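PDB 1W55: Ispd/ispf bifunctional enzyme from Campylobacter jejuni, which catalyses two steps of non-mevalonate isoprenoid synthesis, transferring the cytidylyl group of CTP to methylerythritol phosphate and cyclising the 2-phosphorylated product to methylerythritol cyclodiphosphate with release of CMP. Local coordinates for residues K104-R109 with Q146-S151; I303-M308 with S323-T328. All coordinates share one frame; numbering follows the deposited sequence.

Contact 1: K104-R109 with Q146-S151; sequences KNLFDR and QTPQIS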
ATOM      1  N   LYS A 104       7.844 -17.489  15.075  1.00 48.03           N
ATOM      2  CA  LYS A 104       9.157 -18.072  15.367  1.00 49.09           C
ATOM      3  C   LYS A 104       9.702 -17.558  16.700  1.00 48.80           C
ATOM      4  O   LYS A 104      10.413 -18.266  17.431  1.00 49.28           O
ATOM      5  CB  LYS A 104      10.131 -17.735  14.230  1.00 49.18           C
ATOM      6  CG  LYS A 104      11.575 -18.162  14.455  1.00 49.69           C
ATOM      7  CD  LYS A 104      11.708 -19.658  14.655  1.00 51.66           C
ATOM      8  CE  LYS A 104      13.169 -20.051  14.741  1.00 56.96           C
ATOM      9  NZ  LYS A 104      13.402 -21.266  13.919  1.00 60.08           N
ATOM     10  N   ASN A 105       9.347 -16.316  16.994  1.00 48.48           N
ATOM     11  CA  ASN A 105       9.707 -15.642  18.225  1.00 50.39           C
ATOM     12  C   ASN A 105       9.205 -16.392  19.459  1.00 49.52           C
ATOM     13  O   ASN A 105       9.990 -16.703  20.359  1.00 49.63           O
ATOM     14  CB  ASN A 105       9.120 -14.236  18.184  1.00 51.23           C
ATOM     15  CG  ASN A 105       9.724 -13.324  19.206  1.00 59.42           C
ATOM     16  OD1 ASN A 105       9.289 -13.293  20.357  1.00 64.17           O
ATOM     17  ND2 ASN A 105      10.719 -12.541  18.787  1.00 64.12           N
ATOM     18  N   LEU A 106       7.902 -16.678  19.498  1.00 47.97           N
ATOM     19  CA  LEU A 106       7.317 -17.424  20.613  1.00 46.40           C
ATOM     20  C   LEU A 106       7.960 -18.794  20.725  1.00 45.11           C
ATOM     21  O   LEU A 106       8.247 -19.249  21.826  1.00 45.25           O
ATOM     22  CB  LEU A 106       5.794 -17.555  20.482  1.00 46.04           C
ATOM     23  CG  LEU A 106       5.063 -18.447  21.493  1.00 44.40           C
ATOM     24  CD1 LEU A 106       5.250 -17.930  22.925  1.00 45.52           C
ATOM     25  CD2 LEU A 106       3.577 -18.544  21.149  1.00 47.66           C
ATOM     26  N   PHE A 107       8.193 -19.437  19.585  1.00 44.63           N
ATOM     27  CA  PHE A 107       8.845 -20.744  19.561  1.00 46.24           C
ATOM     28  C   PHE A 107      10.191 -20.700  20.290  1.00 46.53           C
ATOM     29  O   PHE A 107      10.470 -21.559  21.125  1.00 45.49           O
ATOM     30  CB  PHE A 107       9.019 -21.248  18.124  1.00 44.68           C
ATOM     31  CG  PHE A 107       9.798 -22.537  18.018  1.00 47.91           C
ATOM     32  CD1 PHE A 107       9.142 -23.763  17.982  1.00 47.49           C
ATOM     33  CD2 PHE A 107      11.191 -22.523  17.940  1.00 48.80           C
ATOM     34  CE1 PHE A 107       9.856 -24.947  17.883  1.00 48.19           C
ATOM     35  CE2 PHE A 107      11.914 -23.702  17.844  1.00 48.02           C
ATOM     36  CZ  PHE A 107      11.245 -24.917  17.817  1.00 51.54           C
ATOM     37  N   ASP A 108      11.003 -19.686  19.975  1.00 48.31           N
ATOM     38  CA  ASP A 108      12.346 -19.529  20.545  1.00 48.63           C
ATOM     39  C   ASP A 108      12.275 -19.320  22.046  1.00 48.25           C
ATOM     40  O   ASP A 108      13.058 -19.897  22.801  1.00 47.84           O
ATOM     41  CB  ASP A 108      13.078 -18.344  19.895  1.00 49.91           C
ATOM     42  CG  ASP A 108      13.476 -18.615  18.446  1.00 52.01           C
ATOM     43  OD1 ASP A 108      13.704 -19.796  18.079  1.00 54.89           O
ATOM     44  OD2 ASP A 108      13.588 -17.699  17.600  1.00 56.49           O
ATOM     45  N   ARG A 109      11.317 -18.504  22.467  1.00 48.59           N
ATOM     46  CA  ARG A 109      11.074 -18.243  23.876  1.00 49.80           C
ATOM     47  C   ARG A 109      10.739 -19.512  24.674  1.00 50.68           C
ATOM     48  O   ARG A 109      11.110 -19.631  25.841  1.00 50.96           O
ATOM     49  CB  ARG A 109       9.941 -17.249  24.009  1.00 50.40           C
ATOM     50  CG  ARG A 109      10.371 -15.815  23.923  1.00 52.25           C
ATOM     51  CD  ARG A 109       9.484 -14.913  24.755  1.00 56.09           C
ATOM     52  NE  ARG A 109       8.070 -15.008  24.377  1.00 49.17           N
ATOM     53  CZ  ARG A 109       7.546 -14.379  23.335  1.00 52.32           C
ATOM     54  NH1 ARG A 109       8.317 -13.623  22.566  1.00 54.95           N
ATOM     55  NH2 ARG A 109       6.254 -14.496  23.055  1.00 50.59           N
ATOM     56  N   GLN A 146      -2.029 -20.721  26.244  1.00 33.51           N
ATOM     57  CA  GLN A 146      -1.960 -20.900  24.810  1.00 34.41           C
ATOM     58  C   GLN A 146      -1.092 -22.120  24.526  1.00 33.18           C
ATOM     59  O   GLN A 146      -0.634 -22.812  25.443  1.00 32.07           O
ATOM     60  CB  GLN A 146      -1.371 -19.650  24.135  1.00 33.19           C
ATOM     61  CG  GLN A 146      -2.192 -18.359  24.290  1.00 34.69           C
ATOM     62  CD  GLN A 146      -1.618 -17.204  23.461  1.00 40.65           C
ATOM     63  OE1 GLN A 146      -0.409 -16.941  23.503  1.00 39.38           O
ATOM     64  NE2 GLN A 146      -2.479 -16.528  22.696  1.00 34.73           N
ATOM     65  N   THR A 147      -0.843 -22.324  23.245  1.00 31.88           N
ATOM     66  CA  THR A 147      -0.128 -23.461  22.686  1.00 32.55           C
ATOM     67  C   THR A 147       0.777 -22.755  21.628  1.00 33.86           C
ATOM     68  O   THR A 147       0.424 -21.634  21.232  1.00 31.54           O
ATOM     69  CB  THR A 147      -1.255 -24.368  22.098  1.00 33.48           C
ATOM     70  OG1 THR A 147      -1.445 -25.551  22.893  1.00 38.95           O
ATOM     71  CG2 THR A 147      -1.004 -24.834  20.739  1.00 28.05           C
ATOM     72  N   PRO A 148       1.921 -23.301  21.174  1.00 33.38           N
ATOM     73  CA  PRO A 148       2.469 -24.625  21.513  1.00 34.18           C
ATOM     74  C   PRO A 148       2.935 -24.797  22.957  1.00 35.31           C
ATOM     75  O   PRO A 148       3.251 -23.825  23.645  1.00 34.85           O
ATOM     76  CB  PRO A 148       3.694 -24.763  20.588  1.00 33.39           C
ATOM     77  CG  PRO A 148       3.605 -23.638  19.582  1.00 35.29           C
ATOM     78  CD  PRO A 148       2.790 -22.569  20.236  1.00 34.98           C
ATOM     79  N   GLN A 149       2.954 -26.047  23.408  1.00 35.46           N
ATOM     80  CA  GLN A 149       3.403 -26.376  24.751  1.00 36.32           C
ATOM     81  C   GLN A 149       4.442 -27.482  24.597  1.00 37.64           C
ATOM     82  O   GLN A 149       4.250 -28.405  23.809  1.00 38.95           O
ATOM     83  CB  GLN A 149       2.225 -26.840  25.616  1.00 36.77           C
ATOM     84  CG  GLN A 149       1.127 -25.789  25.819  1.00 37.91           C
ATOM     85  CD  GLN A 149      -0.017 -26.243  26.730  1.00 37.60           C
ATOM     86  OE1 GLN A 149      -0.592 -27.315  26.537  1.00 37.70           O
ATOM     87  NE2 GLN A 149      -0.368 -25.405  27.705  1.00 37.54           N
ATOM     88  N   ILE A 150       5.556 -27.371  25.313  1.00 38.76           N
ATOM     89  CA  ILE A 150       6.582 -28.408  25.273  1.00 39.49           C
ATOM     90  C   ILE A 150       6.591 -29.161  26.596  1.00 41.00           C
ATOM     91  O   ILE A 150       6.612 -28.547  27.673  1.00 41.02           O
ATOM     92  CB  ILE A 150       7.992 -27.816  25.001  1.00 39.13           C
ATOM     93  CG1 ILE A 150       8.004 -26.968  23.740  1.00 38.42           C
ATOM     94  CG2 ILE A 150       9.023 -28.929  24.860  1.00 41.07           C
ATOM     95  CD1 ILE A 150       9.245 -26.079  23.629  1.00 45.88           C
ATOM     96  N   SER A 151       6.606 -30.486  26.506  1.00 40.15           N
ATOM     97  CA  SER A 151       6.591 -31.332  27.686  1.00 40.89           C
ATOM     98  C   SER A 151       7.624 -32.429  27.537  1.00 41.85           C
ATOM     99  O   SER A 151       8.011 -32.786  26.416  1.00 41.87           O
ATOM    100  CB  SER A 151       5.208 -31.970  27.878  1.00 39.78           C
ATOM    101  OG  SER A 151       4.209 -30.988  28.035  1.00 43.06           O
TER
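Leu106 of helix 104-111 meets Pro148 at its CD, with the leucine CD2 methyl 4.2 Å from Pro148 CD. The same methyl is 4.4 Å from Thr147 O, so one branch of the leucine spans the junction between Thr147 and Pro148. That peptide bond is cis. The leucine reaches across because CG stands anti to the backbone N (chi1 173°). No hydrogen bond crosses between the segments; the touch is apolar and small, though all three residues are buried. Met93 of strand 91-96 packs against Pro148, Phe107 and Ile150 alike. Thr147 points away from the helix; its side chain is about 7 Å from the bound cytidine monophosphate and about 7 Å from the side chain of Lys191, which is predicted to position the methylerythritol phosphate. In the cytidylyltransferase domain, helix 104-111 thus covers one face of the mixed sheet, where strand 149-152 runs antiparallel between 91-96 and 119-124; Leu106 also packs on Pro122 and on Val183 of strand 180-184.

Contact 2: I303-M308 with S323-T328; sequences IDICVM and SNIAHT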
ATOM      1  N   ILE A 303     -23.075 -23.847 -12.899  1.00 28.86           N
ATOM      2  CA  ILE A 303     -23.455 -25.158 -13.379  1.00 28.76           C
ATOM      3  C   ILE A 303     -23.940 -25.028 -14.817  1.00 29.79           C
ATOM      4  O   ILE A 303     -24.746 -24.144 -15.131  1.00 28.01           O
ATOM      5  CB  ILE A 303     -24.587 -25.727 -12.506  1.00 29.67           C
ATOM      6  CG1 ILE A 303     -24.046 -26.152 -11.142  1.00 29.47           C
ATOM      7  CG2 ILE A 303     -25.311 -26.904 -13.204  1.00 29.21           C
ATOM      8  CD1 ILE A 303     -25.097 -26.086 -10.045  1.00 27.06           C
ATOM      9  N   ASP A 304     -23.431 -25.891 -15.692  1.00 28.46           N
ATOM     10  CA  ASP A 304     -23.976 -25.983 -17.048  1.00 29.06           C
ATOM     11  C   ASP A 304     -24.228 -27.432 -17.406  1.00 28.02           C
ATOM     12  O   ASP A 304     -23.415 -28.322 -17.103  1.00 29.22           O
ATOM     13  CB  ASP A 304     -23.075 -25.305 -18.084  1.00 28.74           C
ATOM     14  CG  ASP A 304     -23.771 -25.118 -19.420  1.00 31.99           C
ATOM     15  OD1 ASP A 304     -25.022 -24.987 -19.454  1.00 35.66           O
ATOM     16  OD2 ASP A 304     -23.154 -25.100 -20.500  1.00 33.36           O
ATOM     17  N   ILE A 305     -25.370 -27.660 -18.041  1.00 29.92           N
ATOM     18  CA  ILE A 305     -25.906 -29.005 -18.240  1.00 30.02           C
ATOM     19  C   ILE A 305     -26.337 -29.191 -19.674  1.00 31.57           C
ATOM     20  O   ILE A 305     -26.852 -28.265 -20.301  1.00 32.81           O
ATOM     21  CB  ILE A 305     -27.085 -29.268 -17.252  1.00 30.98           C
ATOM     22  CG1 ILE A 305     -26.538 -29.385 -15.813  1.00 30.14           C
ATOM     23  CG2 ILE A 305     -27.852 -30.556 -17.616  1.00 28.41           C
ATOM     24  CD1 ILE A 305     -27.604 -29.363 -14.722  1.00 29.90           C
ATOM     25  N   CYS A 306     -26.089 -30.382 -20.202  1.00 31.55           N
ATOM     26  CA  CYS A 306     -26.646 -30.781 -21.469  1.00 32.71           C
ATOM     27  C   CYS A 306     -27.408 -32.094 -21.330  1.00 32.76           C
ATOM     28  O   CYS A 306     -26.833 -33.125 -20.975  1.00 32.05           O
ATOM     29  CB  CYS A 306     -25.576 -30.897 -22.555  1.00 33.17           C
ATOM     30  SG  CYS A 306     -26.374 -31.166 -24.165  1.00 41.94           S
ATOM     31  N   VAL A 307     -28.713 -32.028 -21.574  1.00 33.49           N
ATOM     32  CA  VAL A 307     -29.562 -33.204 -21.544  1.00 33.46           C
ATOM     33  C   VAL A 307     -29.622 -33.713 -22.972  1.00 34.68           C
ATOM     34  O   VAL A 307     -29.920 -32.955 -23.900  1.00 35.08           O
ATOM     35  CB  VAL A 307     -31.004 -32.886 -21.061  1.00 34.04           C
ATOM     36  CG1 VAL A 307     -31.870 -34.152 -21.086  1.00 31.00           C
ATOM     37  CG2 VAL A 307     -31.011 -32.249 -19.661  1.00 30.67           C
ATOM     38  N   MET A 308     -29.323 -34.992 -23.149  1.00 35.44           N
ATOM     39  CA  MET A 308     -29.430 -35.615 -24.455  1.00 36.86           C
ATOM     40  C   MET A 308     -30.647 -36.531 -24.441  1.00 37.01           C
ATOM     41  O   MET A 308     -30.674 -37.565 -23.763  1.00 36.73           O
ATOM     42  CB  MET A 308     -28.137 -36.343 -24.806  1.00 36.87           C
ATOM     43  CG  MET A 308     -26.901 -35.417 -24.717  1.00 42.27           C
ATOM     44  SD  MET A 308     -25.355 -36.205 -24.143  1.00 54.20           S
ATOM     45  CE  MET A 308     -25.382 -37.628 -24.983  1.00 47.66           C
ATOM     46  N   SER A 323     -34.285 -23.180 -11.585  1.00 36.17           N
ATOM     47  CA  SER A 323     -34.732 -22.558 -10.344  1.00 38.09           C
ATOM     48  C   SER A 323     -34.777 -23.561  -9.180  1.00 36.88           C
ATOM     49  O   SER A 323     -34.410 -23.229  -8.045  1.00 36.81           O
ATOM     50  CB  SER A 323     -36.086 -21.846 -10.553  1.00 38.18           C
ATOM     51  OG  SER A 323     -36.709 -21.577  -9.307  1.00 44.33           O
ATOM     52  N   ASN A 324     -35.217 -24.783  -9.455  1.00 37.18           N
ATOM     53  CA  ASN A 324     -35.203 -25.842  -8.437  1.00 37.53           C
ATOM     54  C   ASN A 324     -33.783 -26.273  -8.000  1.00 37.52           C
ATOM     55  O   ASN A 324     -33.540 -26.497  -6.810  1.00 38.90           O
ATOM     56  CB  ASN A 324     -36.019 -27.051  -8.908  1.00 36.90           C
ATOM     57  CG  ASN A 324     -36.532 -27.909  -7.743  1.00 42.85           C
ATOM     58  OD1 ASN A 324     -36.949 -27.392  -6.697  1.00 47.01           O
ATOM     59  ND2 ASN A 324     -36.492 -29.221  -7.919  1.00 45.76           N
ATOM     60  N   ILE A 325     -32.856 -26.377  -8.956  1.00 37.04           N
ATOM     61  CA  ILE A 325     -31.436 -26.589  -8.638  1.00 37.63           C
ATOM     62  C   ILE A 325     -30.892 -25.461  -7.772  1.00 37.46           C
ATOM     63  O   ILE A 325     -30.168 -25.716  -6.817  1.00 38.69           O
ATOM     64  CB  ILE A 325     -30.550 -26.731  -9.925  1.00 37.96           C
ATOM     65  CG1 ILE A 325     -30.873 -28.016 -10.690  1.00 36.05           C
ATOM     66  CG2 ILE A 325     -29.043 -26.691  -9.561  1.00 36.22           C
ATOM     67  CD1 ILE A 325     -30.392 -28.000 -12.176  1.00 26.60           C
ATOM     68  N   ALA A 326     -31.226 -24.215  -8.115  1.00 37.92           N
ATOM     69  CA  ALA A 326     -30.773 -23.058  -7.333  1.00 38.36           C
ATOM     70  C   ALA A 326     -31.257 -23.125  -5.885  1.00 39.33           C
ATOM     71  O   ALA A 326     -30.494 -22.843  -4.964  1.00 40.23           O
ATOM     72  CB  ALA A 326     -31.224 -21.725  -7.991  1.00 36.14           C
ATOM     73  N   HIS A 327     -32.532 -23.470  -5.704  1.00 40.02           N
ATOM     74  CA  HIS A 327     -33.166 -23.518  -4.382  1.00 41.21           C
ATOM     75  C   HIS A 327     -32.573 -24.642  -3.528  1.00 38.91           C
ATOM     76  O   HIS A 327     -32.221 -24.422  -2.377  1.00 37.21           O
ATOM     77  CB  HIS A 327     -34.694 -23.669  -4.523  1.00 41.61           C
ATOM     78  CG  HIS A 327     -35.404 -23.913  -3.225  1.00 54.25           C
ATOM     79  ND1 HIS A 327     -35.788 -25.172  -2.810  1.00 60.05           N
ATOM     80  CD2 HIS A 327     -35.795 -23.058  -2.245  1.00 60.54           C
ATOM     81  CE1 HIS A 327     -36.385 -25.082  -1.633  1.00 63.46           C
ATOM     82  NE2 HIS A 327     -36.402 -23.812  -1.268  1.00 61.14           N
ATOM     83  N   THR A 328     -32.456 -25.831  -4.119  1.00 38.21           N
ATOM     84  CA  THR A 328     -31.806 -26.985  -3.495  1.00 36.67           C
ATOM     85  C   THR A 328     -30.376 -26.673  -3.017  1.00 36.91           C
ATOM     86  O   THR A 328     -29.972 -27.087  -1.926  1.00 37.06           O
ATOM     87  CB  THR A 328     -31.753 -28.151  -4.522  1.00 37.39           C
ATOM     88  OG1 THR A 328     -33.076 -28.624  -4.792  1.00 36.34           O
ATOM     89  CG2 THR A 328     -30.997 -29.385  -3.967  1.00 32.13           C
TER
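Ile325, on helix 318-329, turns its two branches to two different isoleucines of strand 298-308. Its CD1 meets Ile305 CD1 at 4.0 Å, the two side chains reaching toward each other tip to tip. The other branch, CG2, lies 4.0 Å from Ile303 CD1, and here the side chains cross obliquely. Beta-branching supplies the fork; chi1 (-67°) sets CG2 anti to the backbone N and CG1 anti to the carbonyl carbon, and an extended chi2 (161°) carries CD1 to Ile305. Ile303 and Ile305 have the same first-torsion arrangement and, as alternate residues of the strand, point to the same side of the sheet, toward the helix. The segments belong to a beta-alpha-beta crossover in the IspF domain: strand 298-308, helix 318-329, then strand 336-341, parallel to the first and hydrogen-bonded to it. Leu253 of helix 248-260 touches both Ile303 and Ile325, and Leu249 touches Ile305, so that leucines of a second helix join the three isoleucines. The other side of the strand is polar at Asp304, whose OD2 forms a salt bridge with Lys339 NZ and accepts Asn214 N of a neighbouring subunit. Within the helix, Thr328 OG1 gives a 3.0 Å bond to Asn324 O, approaching from the face opposite Thr328 N. At the strand's end, Met308 lines the geranyl diphosphate pocket and packs on Phe216 of the neighbouring subunit.

In the fold
Contacts 1 and 2 share no secondary-structure element: the first lies in the cytidylyltransferase domain, the second in the cyclodiphosphate synthase domain, on opposite sides of the chain's centre with their own centres 51 Å apart. Both are buried, small, and without hydrogen bonds between their segments, and each places a helix against a sheet. They differ in what the helix meets. In contact 1 the partner is a segment with a cis peptide before its proline, entering an antiparallel strand close to the nucleotide site; in contact 2 it is a regular strand presenting two isoleucines. Segment 303-308 also meets a second subunit, on the side of its sheet turned from the helix.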